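Local coordinates for protein GH127 beta-L-arabinofuranoside (PDB 4QK0) that probably hydrolyses beta-L-arabinofuranosidic bonds, releasing L-arabinose from beta-linked arabinofuranosides, as a bacterial glycoside hydrolase of family GH127, at residues 196-199 with 200-203; 496-500 with 501-505; 574-577 with 578-581. All coordinates share one frame; numbering follows the deposited sequence.

Contact 1 (196-199 with 200-203)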
loop_
_atom_site.group_PDB
_atom_site.type_symbol
_atom_site.label_atom_id
_atom_site.label_comp_id
_atom_site.label_asym_id
_atom_site.label_seq_id
_atom_site.Cartn_x
_atom_site.Cartn_y
_atom_site.Cartn_z
ATOM N N LEU A 196 6.214 -10.621 31.113
ATOM C CA LEU A 196 5.844 -12.042 31.059
ATOM C C LEU A 196 6.967 -12.978 31.567
ATOM O O LEU A 196 6.713 -14.048 32.106
ATOM C CB LEU A 196 5.361 -12.439 29.652
ATOM C CG LEU A 196 6.380 -12.469 28.490
ATOM C CD1 LEU A 196 7.088 -13.791 28.428
ATOM C CD2 LEU A 196 5.712 -12.233 27.135
ATOM N N ALA A 197 8.218 -12.569 31.370
ATOM C CA ALA A 197 9.317 -13.370 31.795
ATOM C C ALA A 197 9.375 -13.463 33.327
ATOM O O ALA A 197 9.556 -14.515 33.887
ATOM C CB ALA A 197 10.625 -12.773 31.271
ATOM N N LEU A 198 9.218 -12.337 33.973
ATOM C CA LEU A 198 9.135 -12.286 35.434
ATOM C C LEU A 198 8.043 -13.166 36.013
ATOM O O LEU A 198 8.257 -13.780 37.043
ATOM C CB LEU A 198 8.957 -10.843 35.923
ATOM C CG LEU A 198 10.208 -10.002 35.817
ATOM C CD1 LEU A 198 9.943 -8.533 36.108
ATOM C CD2 LEU A 198 11.306 -10.523 36.750
ATOM N N LEU A 199 6.907 -13.300 35.354
ATOM C CA LEU A 199 5.894 -14.256 35.826
ATOM C C LEU A 199 6.426 -15.661 35.812
ATOM O O LEU A 199 6.121 -16.448 36.680
ATOM C CB LEU A 199 4.608 -14.238 34.986
ATOM C CG LEU A 199 3.850 -12.937 34.876
ATOM C CD1 LEU A 199 2.523 -13.128 34.131
ATOM C CD2 LEU A 199 3.567 -12.407 36.272
ATOM N N LYS A 200 7.150 -16.023 34.769
ATOM C CA LYS A 200 7.655 -17.379 34.696
ATOM C C LYS A 200 8.673 -17.600 35.794
ATOM O O LYS A 200 8.772 -18.680 36.364
ATOM C CB LYS A 200 8.227 -17.644 33.290
ATOM C CG LYS A 200 7.210 -18.270 32.302
ATOM C CD LYS A 200 7.282 -17.742 30.866
ATOM C CE LYS A 200 7.146 -18.817 29.770
ATOM N NZ LYS A 200 8.419 -19.010 28.956
ATOM N N LEU A 201 9.489 -16.599 36.049
ATOM C CA LEU A 201 10.517 -16.718 37.029
ATOM C C LEU A 201 9.855 -16.880 38.436
ATOM O O LEU A 201 10.339 -17.644 39.284
ATOM C CB LEU A 201 11.388 -15.476 37.042
ATOM C CG LEU A 201 12.618 -15.510 37.943
ATOM C CD1 LEU A 201 13.570 -16.621 37.562
ATOM C CD2 LEU A 201 13.337 -14.169 37.901
ATOM N N TYR A 202 8.769 -16.141 38.660
ATOM C CA TYR A 202 7.971 -16.291 39.859
ATOM C C TYR A 202 7.421 -17.715 40.008
ATOM O O TYR A 202 7.513 -18.283 41.076
ATOM C CB TYR A 202 6.845 -15.279 39.892
ATOM C CG TYR A 202 5.836 -15.596 40.950
ATOM C CD1 TYR A 202 6.131 -15.396 42.317
ATOM C CD2 TYR A 202 4.608 -16.119 40.613
ATOM C CE1 TYR A 202 5.204 -15.702 43.308
ATOM C CE2 TYR A 202 3.676 -16.444 41.598
ATOM C CZ TYR A 202 3.976 -16.242 42.937
ATOM O OH TYR A 202 3.033 -16.565 43.876
ATOM N N GLU A 203 6.917 -18.288 38.927
ATOM C CA GLU A 203 6.298 -19.602 38.981
ATOM C C GLU A 203 7.299 -20.631 39.363
ATOM O O GLU A 203 6.968 -21.606 39.983
ATOM C CB GLU A 203 5.721 -20.019 37.648
ATOM C CG GLU A 203 4.406 -19.364 37.306
ATOM C CD GLU A 203 4.082 -19.317 35.798
ATOM O OE1 GLU A 203 4.857 -19.774 34.912
ATOM O OE2 GLU A 203 3.004 -18.788 35.503
#

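Contact 2 (496-500 with 501-505)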
loop_
_atom_site.group_PDB
_atom_site.type_symbol
_atom_site.label_atom_id
_atom_site.label_comp_id
_atom_site.label_asym_id
_atom_site.label_seq_id
_atom_site.Cartn_x
_atom_site.Cartn_y
_atom_site.Cartn_z
ATOM N N VAL A 496 -19.494 -37.772 20.588
ATOM C CA VAL A 496 -18.650 -38.432 21.608
ATOM C C VAL A 496 -19.210 -39.740 22.098
ATOM O O VAL A 496 -20.416 -39.842 22.366
ATOM C CB VAL A 496 -18.449 -37.570 22.862
ATOM C CG1 VAL A 496 -17.567 -38.287 23.869
ATOM C CG2 VAL A 496 -17.768 -36.269 22.487
ATOM N N THR A 497 -18.342 -40.752 22.202
ATOM C CA THR A 497 -18.726 -42.018 22.811
ATOM C C THR A 497 -17.723 -42.380 23.881
ATOM O O THR A 497 -16.536 -42.061 23.782
ATOM C CB THR A 497 -18.799 -43.210 21.836
ATOM O OG1 THR A 497 -17.493 -43.519 21.376
ATOM C CG2 THR A 497 -19.713 -42.929 20.668
ATOM N N ILE A 498 -18.209 -43.090 24.882
ATOM C CA ILE A 498 -17.384 -43.597 25.987
ATOM C C ILE A 498 -17.624 -45.087 26.077
ATOM O O ILE A 498 -18.770 -45.526 26.214
ATOM C CB ILE A 498 -17.739 -42.903 27.336
ATOM C CG1 ILE A 498 -17.338 -41.435 27.256
ATOM C CG2 ILE A 498 -16.999 -43.566 28.509
ATOM C CD1 ILE A 498 -17.850 -40.589 28.399
ATOM N N ASN A 499 -16.546 -45.840 25.932
ATOM C CA ASN A 499 -16.606 -47.288 25.818
ATOM C C ASN A 499 -17.695 -47.726 24.864
ATOM O O ASN A 499 -18.488 -48.598 25.192
ATOM C CB ASN A 499 -16.787 -47.924 27.214
ATOM C CG ASN A 499 -15.621 -47.636 28.116
ATOM O OD1 ASN A 499 -14.507 -47.463 27.630
ATOM N ND2 ASN A 499 -15.863 -47.505 29.396
ATOM N N GLY A 500 -17.760 -47.078 23.698
ATOM C CA GLY A 500 -18.698 -47.473 22.668
ATOM C C GLY A 500 -20.101 -46.945 22.848
ATOM O O GLY A 500 -20.911 -47.135 21.958
ATOM N N GLU A 501 -20.413 -46.264 23.959
ATOM C CA GLU A 501 -21.767 -45.712 24.153
ATOM C C GLU A 501 -21.804 -44.208 23.957
ATOM O O GLU A 501 -20.963 -43.473 24.463
ATOM C CB GLU A 501 -22.329 -46.011 25.547
ATOM C CG GLU A 501 -22.334 -47.478 25.954
ATOM C CD GLU A 501 -23.301 -48.381 25.166
ATOM O OE1 GLU A 501 -23.982 -47.979 24.193
ATOM O OE2 GLU A 501 -23.359 -49.573 25.525
ATOM N N LYS A 502 -22.824 -43.757 23.243
ATOM C CA LYS A 502 -22.980 -42.370 22.920
ATOM C C LYS A 502 -23.168 -41.612 24.199
ATOM O O LYS A 502 -23.718 -42.117 25.171
ATOM C CB LYS A 502 -24.205 -42.193 22.007
ATOM C CG LYS A 502 -24.692 -40.758 21.757
ATOM C CD LYS A 502 -25.802 -40.728 20.700
ATOM C CE LYS A 502 -27.143 -40.263 21.280
ATOM N NZ LYS A 502 -28.123 -39.971 20.195
ATOM N N VAL A 503 -22.676 -40.385 24.196
ATOM C CA VAL A 503 -22.905 -39.458 25.281
ATOM C C VAL A 503 -23.443 -38.153 24.722
ATOM O O VAL A 503 -22.899 -37.618 23.743
ATOM C CB VAL A 503 -21.594 -39.183 25.970
ATOM C CG1 VAL A 503 -21.733 -38.067 26.994
ATOM C CG2 VAL A 503 -21.116 -40.462 26.626
ATOM N N ASP A 504 -24.518 -37.663 25.325
ATOM C CA ASP A 504 -25.077 -36.402 24.967
ATOM C C ASP A 504 -24.187 -35.341 25.584
ATOM O O ASP A 504 -24.204 -35.125 26.778
ATOM C CB ASP A 504 -26.528 -36.271 25.477
ATOM C CG ASP A 504 -27.201 -34.963 25.008
ATOM O OD1 ASP A 504 -26.618 -34.214 24.174
ATOM O OD2 ASP A 504 -28.323 -34.678 25.477
ATOM N N ILE A 505 -23.422 -34.654 24.746
ATOM C CA ILE A 505 -22.473 -33.650 25.236
ATOM C C ILE A 505 -23.073 -32.277 25.388
ATOM O O ILE A 505 -22.509 -31.438 26.070
ATOM C CB ILE A 505 -21.222 -33.529 24.356
ATOM C CG1 ILE A 505 -21.580 -33.272 22.883
ATOM C CG2 ILE A 505 -20.351 -34.767 24.552
ATOM C CD1 ILE A 505 -20.380 -32.825 22.072
HETATM O O HOH W 1 -22.092 -37.129 21.290
#

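Contact 3 (574-577 with 578-581)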
loop_
_atom_site.group_PDB
_atom_site.type_symbol
_atom_site.label_atom_id
_atom_site.label_comp_id
_atom_site.label_asym_id
_atom_site.label_seq_id
_atom_site.Cartn_x
_atom_site.Cartn_y
_atom_site.Cartn_z
ATOM N N PHE A 574 -12.654 -17.287 -10.162
ATOM C CA PHE A 574 -13.917 -17.027 -9.535
ATOM C C PHE A 574 -14.490 -18.371 -9.119
ATOM O O PHE A 574 -14.573 -19.313 -9.917
ATOM C CB PHE A 574 -14.855 -16.243 -10.479
ATOM C CG PHE A 574 -14.305 -14.898 -10.875
ATOM C CD1 PHE A 574 -13.366 -14.779 -11.894
ATOM C CD2 PHE A 574 -14.685 -13.761 -10.195
ATOM C CE1 PHE A 574 -12.834 -13.550 -12.236
ATOM C CE2 PHE A 574 -14.165 -12.539 -10.516
ATOM C CZ PHE A 574 -13.228 -12.427 -11.551
ATOM N N LEU A 575 -14.867 -18.462 -7.850
ATOM C CA LEU A 575 -15.390 -19.690 -7.318
ATOM C C LEU A 575 -16.861 -19.527 -7.248
ATOM O O LEU A 575 -17.346 -18.747 -6.450
ATOM C CB LEU A 575 -14.766 -19.957 -5.934
ATOM C CG LEU A 575 -15.196 -21.270 -5.288
ATOM C CD1 LEU A 575 -14.758 -22.475 -6.121
ATOM C CD2 LEU A 575 -14.608 -21.444 -3.889
ATOM N N PRO A 576 -17.614 -20.250 -8.070
ATOM C CA PRO A 576 -19.076 -20.182 -7.903
ATOM C C PRO A 576 -19.545 -20.800 -6.599
ATOM O O PRO A 576 -18.921 -21.739 -6.092
ATOM C CB PRO A 576 -19.621 -21.031 -9.045
ATOM C CG PRO A 576 -18.469 -21.373 -9.886
ATOM C CD PRO A 576 -17.224 -21.235 -9.078
ATOM N N ARG A 577 -20.611 -20.238 -6.029
ATOM C CA ARG A 577 -21.198 -20.711 -4.730
ATOM C C ARG A 577 -21.563 -22.196 -4.754
ATOM O O ARG A 577 -21.441 -22.876 -3.752
ATOM C CB ARG A 577 -22.455 -19.869 -4.280
ATOM C CG ARG A 577 -23.718 -19.983 -5.152
ATOM C CD ARG A 577 -23.484 -19.364 -6.532
ATOM N NE ARG A 577 -23.182 -20.276 -7.657
ATOM C CZ ARG A 577 -22.766 -19.830 -8.852
ATOM N NH1 ARG A 577 -22.579 -18.520 -9.067
ATOM N NH2 ARG A 577 -22.542 -20.678 -9.841
ATOM N N ASP A 578 -22.001 -22.673 -5.905
ATOM C CA ASP A 578 -22.519 -24.018 -6.019
ATOM C C ASP A 578 -21.493 -25.048 -6.358
ATOM O O ASP A 578 -21.840 -26.214 -6.421
ATOM C CB ASP A 578 -23.551 -24.087 -7.147
ATOM C CG ASP A 578 -22.935 -23.783 -8.543
ATOM O OD1 ASP A 578 -21.768 -24.174 -8.827
ATOM O OD2 ASP A 578 -23.627 -23.145 -9.364
ATOM N N ALA A 579 -20.281 -24.617 -6.702
ATOM C CA ALA A 579 -19.264 -25.540 -7.159
ATOM C C ALA A 579 -19.016 -26.563 -6.081
ATOM O O ALA A 579 -19.020 -26.243 -4.894
ATOM C CB ALA A 579 -17.969 -24.828 -7.480
ATOM N N LYS A 580 -18.867 -27.809 -6.506
ATOM C CA LYS A 580 -18.808 -28.926 -5.594
ATOM C C LYS A 580 -17.367 -29.223 -5.277
ATOM O O LYS A 580 -16.577 -29.575 -6.141
ATOM C CB LYS A 580 -19.589 -30.109 -6.166
ATOM C CG LYS A 580 -21.042 -29.732 -6.474
ATOM C CD LYS A 580 -21.909 -29.439 -5.252
ATOM C CE LYS A 580 -22.804 -30.624 -4.956
ATOM N NZ LYS A 580 -23.918 -30.774 -5.927
ATOM N N LEU A 581 -17.028 -29.018 -4.012
ATOM C CA LEU A 581 -15.659 -29.136 -3.574
ATOM C C LEU A 581 -15.443 -30.500 -2.932
ATOM O O LEU A 581 -16.351 -31.050 -2.331
ATOM C CB LEU A 581 -15.318 -28.029 -2.586
ATOM C CG LEU A 581 -15.143 -26.559 -2.895
ATOM C CD1 LEU A 581 -15.672 -26.216 -4.257
ATOM C CD2 LEU A 581 -15.738 -25.656 -1.818
#

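Contact 1 (196-199 with 200-203)
Four successive i to i+4 backbone hydrogen bonds tie Leu196-Leu199 to Lys200-Glu203. Leu201 N gives its hydrogen to Ala197 O at 3.0 Å, and the next bond, Tyr202 N to Leu198 O, is 2.9 Å long with an N-H...O angle of 162°. Glu203 N closes on Leu199 O at 3.0 Å, whereas the first of the series, Lys200 N to Leu196 O, is stretched to 3.3 Å and weak.

Only one apolar pair meets across the two segments: Leu198 and Leu201 touch methyl to methyl, with CD2 of Leu198 4.3 Å from CD2 of Leu201. Leu201 reaches this position with CG anti to its own N (chi1 -174°). These eight residues make a little over two turns of helix 194-205 in the catalytic domain, a mainly helical region consistent with the six-hairpin (alpha/alpha)6 barrel of its clan. The apolar flanks of the helix face other helices: Leu198 touches Leu213 of helix 208-220, Ala197 packs on Ile148 of helix 140-158, and Leu199 leans on Leu279 of helix 266-283.

The remaining contacts set side-chain carbons beside carbonyl oxygens. Glu203 CG, placed beside its backbone N (chi1 -77°), lies 3.4 Å from Leu199 O, and the chain then runs on extended to a carboxylate whose OE2 is paired with Lys282 and Arg346. Lys200 CB stands 3.5 Å from Ala197 O; its chain bends repeatedly, passes CD within 3.9 Å of Leu196 O, and carries NZ to a salt bridge with Glu149. The Tyr202 ring has Leu199 O at its edge, near the ring plane.

Contact 2 (496-500 with 501-505)
Ile498 turns CG1 anti to its carbonyl carbon (chi1 -67°) and runs out extended to CD1, while Val503, with chi1 172°, holds CG2 beside its backbone N; the two side chains therefore cross at a slant, CD1 of Ile498 3.7 Å from CG2 of Val503. On this same face CG2 of Val496 meets CG2 of Ile505 at 3.6 Å, the side chains at about a right angle.

The backbones are joined on both sides of the non-hydrogen-bonded pair Thr497-Lys502. Ile498 N reaches Glu501 O at 2.8 Å, and Glu501 N returns to Ile498 O at 2.9 Å. Farther on, Val503 N binds Val496 O at 3.0 Å; beyond this a water accepts from Val496 N (2.8 Å) and donates to Val503 O, bridging the two backbones there. Thr497 CA adds a CA-H...O contact of 3.1 Å to Glu501 O.

Asn499 OD1 takes the backbone N-H of Glu525, and its ND2 bonds to Asp524 OD1. Positive phi at Asn499 and Gly500 belongs to a type I' turn, making this a beta hairpin with a two-residue loop; its strand 501-503 is outermost, within this chain, in an antiparallel sheet built mostly from the middle domain.

Contact 3 (574-577 with 578-581)
Arg577 and Asp578, adjacent in sequence, lie side by side with their side chains pointing the same way. From CB the arginine folds back over its own backbone: chi1 of 67° sets CG between the backbone N and the carbonyl carbon, with CG 3.3 Å from Asp578 N. Bends at chi2 and chi3 then carry CD and NE past the same amide. NE makes a weak hydrogen bond to Asp578 OD2. Beyond CZ, NH2 gives the stronger one, 2.7 Å to Asp578 OD2 with an N-H...O angle of 156°, the core of the salt bridge. OD2 thus takes both donors. It lies close to the guanidinium plane, and NH2 meets it from above the carboxylate plane; the two planes are turned 68° apart. One face of the guanidinium has CB of Pro576 over it, toward the rim.

Behind this ion pair the chain makes a type I beta turn from Pro576 to Ala579. Its closing bond, Ala579 N to Pro576 O, is 3.2 Å long. Inside the bend Ala579 CB comes within 4.0 Å of Pro576 CD and 4.2 Å of Leu575 CD1, and the same leucine methyl meets Leu581 CD1 at 4.3 Å.

The turn interrupts strand 574-586 of the C-terminal domain, and Arg536 of strand 534-539 bridges it, its NH2 bonded to both Pro576 O and Ala579 O. Leu575 and Leu581 pack on Leu552 of strand 549-554. At the start of the segment Phe574 pairs through its backbone with Glu601 of strand 593-603, and its side chain packs against Gly548 of the second subunit.

The three contacts follow one another along the chain, one in each family region: contact 1 in the mainly helical catalytic domain, contact 2 in the middle domain and contact 3 in the C-terminal domain. None touches another. Contacts 2 and 3, both in the beta-rich domains, come closest, about 24 Å between nearest atoms, with centres 36 Å apart. Contacts 1 and 2 have centres 40 Å and nearest atoms about 30 Å apart. Contacts 1 and 3 lie on opposite sides of the chain's centre, their centres 50 Å apart. Contact 1, 18 Å from that centre, is buried among helices; the other two, at 34 and 33 Å, are partly buried. Only contact 3 reaches the second subunit.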